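Local coordinates for protein nicking enzyme (Staphylococcus aureus, PDB 4HT4) that binds plasmid DNA and probably nicks one strand as the relaxase of conjugative transfer, a step in the spread of antibiotic resistance, at residues A[101-115]-A[168-180]. The protein carries 1 engineered substitution. Numbering follows the deposited sequence.
Sequences ELAKEFAESLSNEGM and WRKRWENVQNKHL. With nucleotides of chain B.
Leu102 is a knob set among Trp172, Val175, Gln176 and His179, where helices 96-108 and 162-182 of the MobA/MobL relaxase domain pack against the five-stranded antiparallel sheet; the segments 101-108 and 168-180 run roughly antiparallel (147°). Its CB lies by the imidazole of His179. CG comes obliquely to Trp172, 3.9 Å from its CH2. Of the two methyls, CD1 reaches His179 CD2 (3.5 Å) and Val175 CG1, and CD2 also touches Trp172 CH2. Leu102 CA itself sits over the centre of the imidazole face, a CH-pi contact. The same ring donates from its edge: His179 NE2 to Glu105 OE1 is 2.7 Å, nearly straight and in the ring plane, which would fix the ring's rotation. One turn after Leu102, Phe106 takes the edge of Trp172 on its ring face, planes 63° apart (edge-to-face). At the far end Leu110 CD2 lies over the five-membered ring of Trp168, while selenomethionine Met115 approaches its six-membered ring obliquely. On the other side of helix 162-182, Arg169 extends to the DNA, its NH1 3.2 Å from N3 of DA21 of chain B. Glu113 OE2 is salt-bridged to Lys164; its OE1 takes three N-H groups. Arg171, bent at chi3 (-59°), brings NH1 and NH2 end-on to that one oxygen in a salt bridge, Arg171 NH1 to Glu113 OE1 2.6 Å, and the indole N-H of Trp168 meets Glu113 OE1 in the ring plane, NE1 to OE1 3.0 Å.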
loop_
_atom_site.group_PDB
_atom_site.type_symbol
_atom_site.label_atom_id
_atom_site.label_comp_id
_atom_site.label_asym_id
_atom_site.label_seq_id
_atom_site.Cartn_x
_atom_site.Cartn_y
_atom_site.Cartn_z
ATOM N N GLU A 101 -14.057 -1.504 4.657
ATOM C CA GLU A 101 -14.307 -0.067 4.601
ATOM C C GLU A 101 -13.297 0.718 5.431
ATOM O O GLU A 101 -12.931 1.840 5.079
ATOM C CB GLU A 101 -15.732 0.250 5.061
ATOM C CG GLU A 101 -16.817 -0.387 4.207
ATOM C CD GLU A 101 -16.893 0.201 2.808
ATOM O OE1 GLU A 101 -17.450 -0.467 1.913
ATOM O OE2 GLU A 101 -16.406 1.334 2.605
ATOM N N LEU A 102 -12.848 0.121 6.530
ATOM C CA LEU A 102 -11.840 0.740 7.381
ATOM C C LEU A 102 -10.511 0.863 6.645
ATOM O O LEU A 102 -9.925 1.944 6.579
ATOM C CB LEU A 102 -11.656 -0.069 8.665
ATOM C CG LEU A 102 -10.470 0.326 9.546
ATOM C CD1 LEU A 102 -10.595 1.772 9.991
ATOM C CD2 LEU A 102 -10.360 -0.602 10.747
ATOM N N ALA A 103 -10.043 -0.252 6.092
ATOM C CA ALA A 103 -8.783 -0.274 5.363
ATOM C C ALA A 103 -8.880 0.526 4.069
ATOM O O ALA A 103 -7.896 1.110 3.616
ATOM C CB ALA A 103 -8.363 -1.705 5.073
ATOM N N LYS A 104 -10.069 0.546 3.476
ATOM C CA LYS A 104 -10.285 1.284 2.239
ATOM C C LYS A 104 -10.155 2.788 2.461
ATOM O O LYS A 104 -9.604 3.500 1.623
ATOM C CB LYS A 104 -11.657 0.961 1.641
ATOM C CG LYS A 104 -11.958 1.732 0.364
ATOM C CD LYS A 104 -13.390 1.536 -0.102
ATOM C CE LYS A 104 -13.561 0.239 -0.875
ATOM N NZ LYS A 104 -14.913 0.156 -1.498
ATOM N N GLU A 105 -10.657 3.266 3.596
ATOM C CA GLU A 105 -10.637 4.697 3.887
ATOM C C GLU A 105 -9.223 5.227 4.102
ATOM O O GLU A 105 -8.858 6.275 3.568
ATOM C CB GLU A 105 -11.506 5.027 5.102
ATOM C CG GLU A 105 -11.484 6.503 5.471
ATOM C CD GLU A 105 -12.482 6.859 6.552
ATOM O OE1 GLU A 105 -13.271 5.977 6.950
ATOM O OE2 GLU A 105 -12.477 8.024 7.002
ATOM N N PHE A 106 -8.431 4.503 4.885
ATOM C CA PHE A 106 -7.064 4.917 5.168
ATOM C C PHE A 106 -6.209 4.883 3.908
ATOM O O PHE A 106 -5.299 5.695 3.740
ATOM C CB PHE A 106 -6.444 4.027 6.245
ATOM C CG PHE A 106 -5.011 4.354 6.544
ATOM C CD1 PHE A 106 -4.688 5.456 7.315
ATOM C CD2 PHE A 106 -3.986 3.566 6.048
ATOM C CE1 PHE A 106 -3.372 5.764 7.591
ATOM C CE2 PHE A 106 -2.666 3.869 6.322
ATOM C CZ PHE A 106 -2.359 4.970 7.095
ATOM N N ALA A 107 -6.505 3.935 3.026
ATOM C CA ALA A 107 -5.785 3.814 1.766
ATOM C C ALA A 107 -6.092 4.998 0.856
ATOM O O ALA A 107 -5.224 5.470 0.122
ATOM C CB ALA A 107 -6.140 2.509 1.079
ATOM N N GLU A 108 -7.332 5.473 0.912
ATOM C CA GLU A 108 -7.756 6.610 0.103
ATOM C C GLU A 108 -7.153 7.910 0.619
ATOM O O GLU A 108 -7.057 8.894 -0.114
ATOM C CB GLU A 108 -9.280 6.706 0.066
ATOM C CG GLU A 108 -9.930 5.640 -0.793
ATOM C CD GLU A 108 -11.436 5.621 -0.663
ATOM O OE1 GLU A 108 -11.959 6.220 0.299
ATOM O OE2 GLU A 108 -12.097 5.005 -1.526
ATOM N N SER A 109 -6.748 7.909 1.885
ATOM C CA SER A 109 -6.083 9.069 2.464
ATOM C C SER A 109 -4.638 9.140 1.979
ATOM O O SER A 109 -3.979 10.169 2.118
ATOM C CB SER A 109 -6.130 9.014 3.992
ATOM O OG SER A 109 -5.427 7.890 4.488
ATOM N N LEU A 110 -4.156 8.040 1.411
ATOM C CA LEU A 110 -2.818 7.997 0.835
ATOM C C LEU A 110 -2.862 8.380 -0.640
ATOM O O LEU A 110 -1.964 9.054 -1.144
ATOM C CB LEU A 110 -2.205 6.607 0.996
ATOM C CG LEU A 110 -1.964 6.129 2.425
ATOM C CD1 LEU A 110 -1.321 4.752 2.427
ATOM C CD2 LEU A 110 -1.101 7.128 3.177
ATOM N N SER A 111 -3.916 7.951 -1.327
ATOM C CA SER A 111 -4.091 8.281 -2.736
ATOM C C SER A 111 -4.500 9.740 -2.905
ATOM O O SER A 111 -4.534 10.261 -4.018
ATOM C CB SER A 111 -5.128 7.361 -3.385
ATOM O OG SER A 111 -6.419 7.581 -2.846
ATOM N N ASN A 112 -4.812 10.393 -1.790
ATOM C CA ASN A 112 -5.165 11.804 -1.795
ATOM C C ASN A 112 -3.933 12.696 -1.708
ATOM O O ASN A 112 -4.041 13.921 -1.694
ATOM C CB ASN A 112 -6.105 12.114 -0.629
ATOM C CG ASN A 112 -7.517 12.411 -1.086
ATOM O OD1 ASN A 112 -7.933 13.569 -1.137
ATOM N ND2 ASN A 112 -8.262 11.365 -1.424
ATOM N N GLU A 113 -2.760 12.074 -1.653
ATOM C CA GLU A 113 -1.513 12.809 -1.436
ATOM C C GLU A 113 -0.487 13.056 -2.577
ATOM O O GLU A 113 0.392 13.895 -2.386
ATOM C CB GLU A 113 -0.787 12.253 -0.203
ATOM C CG GLU A 113 -1.567 12.428 1.091
ATOM C CD GLU A 113 -0.782 11.988 2.311
ATOM O OE1 GLU A 113 -1.337 11.224 3.128
ATOM O OE2 GLU A 113 0.383 12.413 2.456
ATOM N N GLY A 114 -0.539 12.382 -3.733
ATOM C CA GLY A 114 -1.495 11.353 -4.101
ATOM C C GLY A 114 -0.817 10.177 -4.772
ATOM O O GLY A 114 -0.455 10.239 -5.947
HETATM N N MSE A 115 -0.649 9.101 -4.013
HETATM C CA MSE A 115 0.047 7.916 -4.492
HETATM C C MSE A 115 -0.939 6.930 -5.104
HETATM O O MSE A 115 -2.152 7.115 -5.020
HETATM C CB MSE A 115 0.784 7.247 -3.330
HETATM C CG MSE A 115 0.992 8.168 -2.138
HETATM SE SE MSE A 115 1.498 7.239 -0.502
HETATM C CE MSE A 115 3.312 6.753 -0.982
ATOM N N TRP A 168 1.229 9.656 9.547
ATOM C CA TRP A 168 0.501 8.484 9.078
ATOM C C TRP A 168 0.157 7.542 10.226
ATOM O O TRP A 168 -0.901 6.912 10.226
ATOM C CB TRP A 168 1.311 7.745 8.012
ATOM C CG TRP A 168 1.217 8.367 6.653
ATOM C CD1 TRP A 168 0.264 9.240 6.216
ATOM C CD2 TRP A 168 2.110 8.162 5.552
ATOM N NE1 TRP A 168 0.507 9.589 4.910
ATOM C CE2 TRP A 168 1.633 8.942 4.480
ATOM C CE3 TRP A 168 3.263 7.395 5.370
ATOM C CZ2 TRP A 168 2.272 8.977 3.244
ATOM C CZ3 TRP A 168 3.894 7.432 4.143
ATOM C CH2 TRP A 168 3.398 8.217 3.096
ATOM N N ARG A 169 1.059 7.447 11.197
ATOM C CA ARG A 169 0.829 6.619 12.374
ATOM C C ARG A 169 -0.357 7.138 13.177
ATOM O O ARG A 169 -1.215 6.365 13.604
ATOM C CB ARG A 169 2.075 6.581 13.259
ATOM C CG ARG A 169 3.266 5.877 12.634
ATOM C CD ARG A 169 4.390 5.740 13.643
ATOM N NE ARG A 169 3.908 5.166 14.894
ATOM C CZ ARG A 169 3.872 3.862 15.152
ATOM N NH1 ARG A 169 4.296 2.990 14.247
ATOM N NH2 ARG A 169 3.411 3.431 16.317
ATOM N N LYS A 170 -0.399 8.451 13.377
ATOM C CA LYS A 170 -1.481 9.073 14.131
ATOM C C LYS A 170 -2.782 9.049 13.338
ATOM O O LYS A 170 -3.868 8.983 13.915
ATOM C CB LYS A 170 -1.119 10.512 14.503
ATOM N N ARG A 171 -2.667 9.102 12.015
ATOM C CA ARG A 171 -3.838 9.063 11.150
ATOM C C ARG A 171 -4.518 7.703 11.219
ATOM O O ARG A 171 -5.744 7.616 11.254
ATOM C CB ARG A 171 -3.452 9.374 9.705
ATOM C CG ARG A 171 -4.632 9.388 8.748
ATOM C CD ARG A 171 -4.177 9.510 7.307
ATOM N NE ARG A 171 -3.399 10.723 7.080
ATOM C CZ ARG A 171 -2.896 11.075 5.902
ATOM N NH1 ARG A 171 -3.093 10.305 4.839
ATOM N NH2 ARG A 171 -2.199 12.197 5.783
ATOM N N TRP A 172 -3.715 6.644 11.236
ATOM C CA TRP A 172 -4.244 5.288 11.311
ATOM C C TRP A 172 -4.916 5.033 12.654
ATOM O O TRP A 172 -5.874 4.268 12.745
ATOM C CB TRP A 172 -3.143 4.255 11.054
ATOM C CG TRP A 172 -3.583 2.845 11.295
ATOM C CD1 TRP A 172 -3.016 1.948 12.152
ATOM C CD2 TRP A 172 -4.693 2.171 10.687
ATOM N NE1 TRP A 172 -3.695 0.757 12.109
ATOM C CE2 TRP A 172 -4.731 0.868 11.218
ATOM C CE3 TRP A 172 -5.656 2.542 9.743
ATOM C CZ2 TRP A 172 -5.691 -0.066 10.840
ATOM C CZ3 TRP A 172 -6.608 1.613 9.368
ATOM C CH2 TRP A 172 -6.619 0.326 9.916
ATOM N N GLU A 173 -4.408 5.685 13.695
ATOM C CA GLU A 173 -5.019 5.603 15.012
ATOM C C GLU A 173 -6.397 6.249 14.989
ATOM O O GLU A 173 -7.372 5.674 15.469
ATOM C CB GLU A 173 -4.143 6.300 16.052
ATOM C CG GLU A 173 -4.835 6.508 17.385
ATOM C CD GLU A 173 -4.050 7.405 18.318
ATOM O OE1 GLU A 173 -2.841 7.159 18.504
ATOM O OE2 GLU A 173 -4.642 8.360 18.862
ATOM N N ASN A 174 -6.467 7.451 14.424
ATOM C CA ASN A 174 -7.709 8.211 14.377
ATOM C C ASN A 174 -8.775 7.557 13.507
ATOM O O ASN A 174 -9.943 7.491 13.888
ATOM C CB ASN A 174 -7.437 9.635 13.894
ATOM C CG ASN A 174 -6.584 10.426 14.865
ATOM O OD1 ASN A 174 -6.142 9.904 15.889
ATOM N ND2 ASN A 174 -6.343 11.692 14.543
ATOM N N VAL A 175 -8.371 7.076 12.336
ATOM C CA VAL A 175 -9.297 6.423 11.417
ATOM C C VAL A 175 -9.844 5.130 12.017
ATOM O O VAL A 175 -11.042 4.858 11.936
ATOM C CB VAL A 175 -8.636 6.131 10.054
ATOM C CG1 VAL A 175 -9.553 5.285 9.184
ATOM C CG2 VAL A 175 -8.288 7.431 9.349
ATOM N N GLN A 176 -8.965 4.344 12.628
ATOM C CA GLN A 176 -9.368 3.080 13.230
ATOM C C GLN A 176 -10.298 3.297 14.419
ATOM O O GLN A 176 -11.319 2.620 14.544
ATOM C CB GLN A 176 -8.143 2.276 13.664
ATOM C CG GLN A 176 -8.478 0.917 14.241
ATOM C CD GLN A 176 -7.245 0.100 14.553
ATOM O OE1 GLN A 176 -6.118 0.560 14.369
ATOM N NE2 GLN A 176 -7.451 -1.122 15.025
ATOM N N ASN A 177 -9.940 4.240 15.286
ATOM C CA ASN A 177 -10.768 4.575 16.440
ATOM C C ASN A 177 -12.145 5.081 16.030
ATOM O O ASN A 177 -13.136 4.840 16.719
ATOM C CB ASN A 177 -10.072 5.609 17.328
ATOM C CG ASN A 177 -8.922 5.020 18.119
ATOM O OD1 ASN A 177 -8.919 3.834 18.446
ATOM N ND2 ASN A 177 -7.936 5.852 18.435
ATOM N N LYS A 178 -12.197 5.782 14.903
ATOM C CA LYS A 178 -13.452 6.300 14.378
ATOM C C LYS A 178 -14.386 5.162 13.985
ATOM O O LYS A 178 -15.572 5.180 14.311
ATOM C CB LYS A 178 -13.190 7.202 13.172
ATOM C CG LYS A 178 -14.446 7.701 12.482
ATOM C CD LYS A 178 -14.099 8.532 11.258
ATOM C CE LYS A 178 -15.347 8.975 10.517
ATOM N NZ LYS A 178 -15.008 9.789 9.318
ATOM N N HIS A 179 -13.842 4.172 13.285
ATOM C CA HIS A 179 -14.628 3.016 12.867
ATOM C C HIS A 179 -14.983 2.121 14.047
ATOM O O HIS A 179 -16.014 1.449 14.036
ATOM C CB HIS A 179 -13.884 2.216 11.798
ATOM C CG HIS A 179 -14.019 2.784 10.421
ATOM N ND1 HIS A 179 -14.857 2.239 9.470
ATOM C CD2 HIS A 179 -13.433 3.855 9.834
ATOM C CE1 HIS A 179 -14.777 2.946 8.359
ATOM N NE2 HIS A 179 -13.919 3.932 8.552
ATOM N N LEU A 180 -14.125 2.115 15.061
ATOM C CA LEU A 180 -14.389 1.349 16.273
ATOM C C LEU A 180 -15.580 1.931 17.025
ATOM O O LEU A 180 -16.368 1.199 17.621
ATOM C CB LEU A 180 -13.154 1.314 17.174
ATOM C CG LEU A 180 -12.038 0.350 16.775
ATOM C CD1 LEU A 180 -10.845 0.507 17.702
ATOM C CD2 LEU A 180 -12.546 -1.081 16.798
ATOM P P DA B 21 11.953 7.272 14.674
ATOM O OP1 DA B 21 12.694 8.417 15.248
ATOM O OP2 DA B 21 12.348 5.891 15.029
ATOM O "O5'" DA B 21 10.399 7.447 15.024
ATOM C "C5'" DA B 21 9.429 6.658 14.353
ATOM C "C4'" DA B 21 8.266 6.267 15.243
ATOM O "O4'" DA B 21 7.534 5.211 14.582
ATOM C "C3'" DA B 21 8.634 5.641 16.575
ATOM O "O3'" DA B 21 7.491 5.648 17.421
ATOM C "C2'" DA B 21 9.019 4.227 16.148
ATOM C "C1'" DA B 21 8.099 3.968 14.954
ATOM N N9 DA B 21 8.797 3.401 13.803
ATOM C C8 DA B 21 10.142 3.423 13.568
ATOM N N7 DA B 21 10.488 2.828 12.453
ATOM C C5 DA B 21 9.288 2.385 11.921
ATOM C C6 DA B 21 8.964 1.678 10.746
ATOM N N6 DA B 21 9.876 1.278 9.855
ATOM N N1 DA B 21 7.662 1.399 10.523
ATOM C C2 DA B 21 6.750 1.802 11.416
ATOM N N3 DA B 21 6.935 2.471 12.552
ATOM C C4 DA B 21 8.236 2.731 12.743
ATOM P P DA B 22 7.584 5.066 18.915
ATOM O OP1 DA B 22 6.463 5.646 19.684
ATOM O OP2 DA B 22 8.975 5.237 19.391
ATOM O "O5'" DA B 22 7.309 3.502 18.735
ATOM C "C5'" DA B 22 6.091 3.111 18.127
ATOM C "C4'" DA B 22 6.039 1.618 17.862
ATOM O "O4'" DA B 22 6.540 1.310 16.535
ATOM C "C3'" DA B 22 6.833 0.739 18.828
ATOM O "O3'" DA B 22 5.920 -0.099 19.533
ATOM C "C2'" DA B 22 7.752 -0.064 17.904
ATOM C "C1'" DA B 22 6.953 -0.035 16.606
ATOM N N9 DA B 22 7.647 -0.434 15.376
ATOM C C8 DA B 22 7.090 -1.167 14.364
ATOM N N7 DA B 22 7.900 -1.407 13.363
ATOM C C5 DA B 22 9.079 -0.791 13.739
ATOM C C6 DA B 22 10.331 -0.683 13.102
ATOM N N6 DA B 22 10.589 -1.222 11.907
ATOM N N1 DA B 22 11.303 0.001 13.744
ATOM C C2 DA B 22 11.030 0.534 14.941
ATOM N N3 DA B 22 9.894 0.498 15.635
ATOM C C4 DA B 22 8.945 -0.186 14.977
#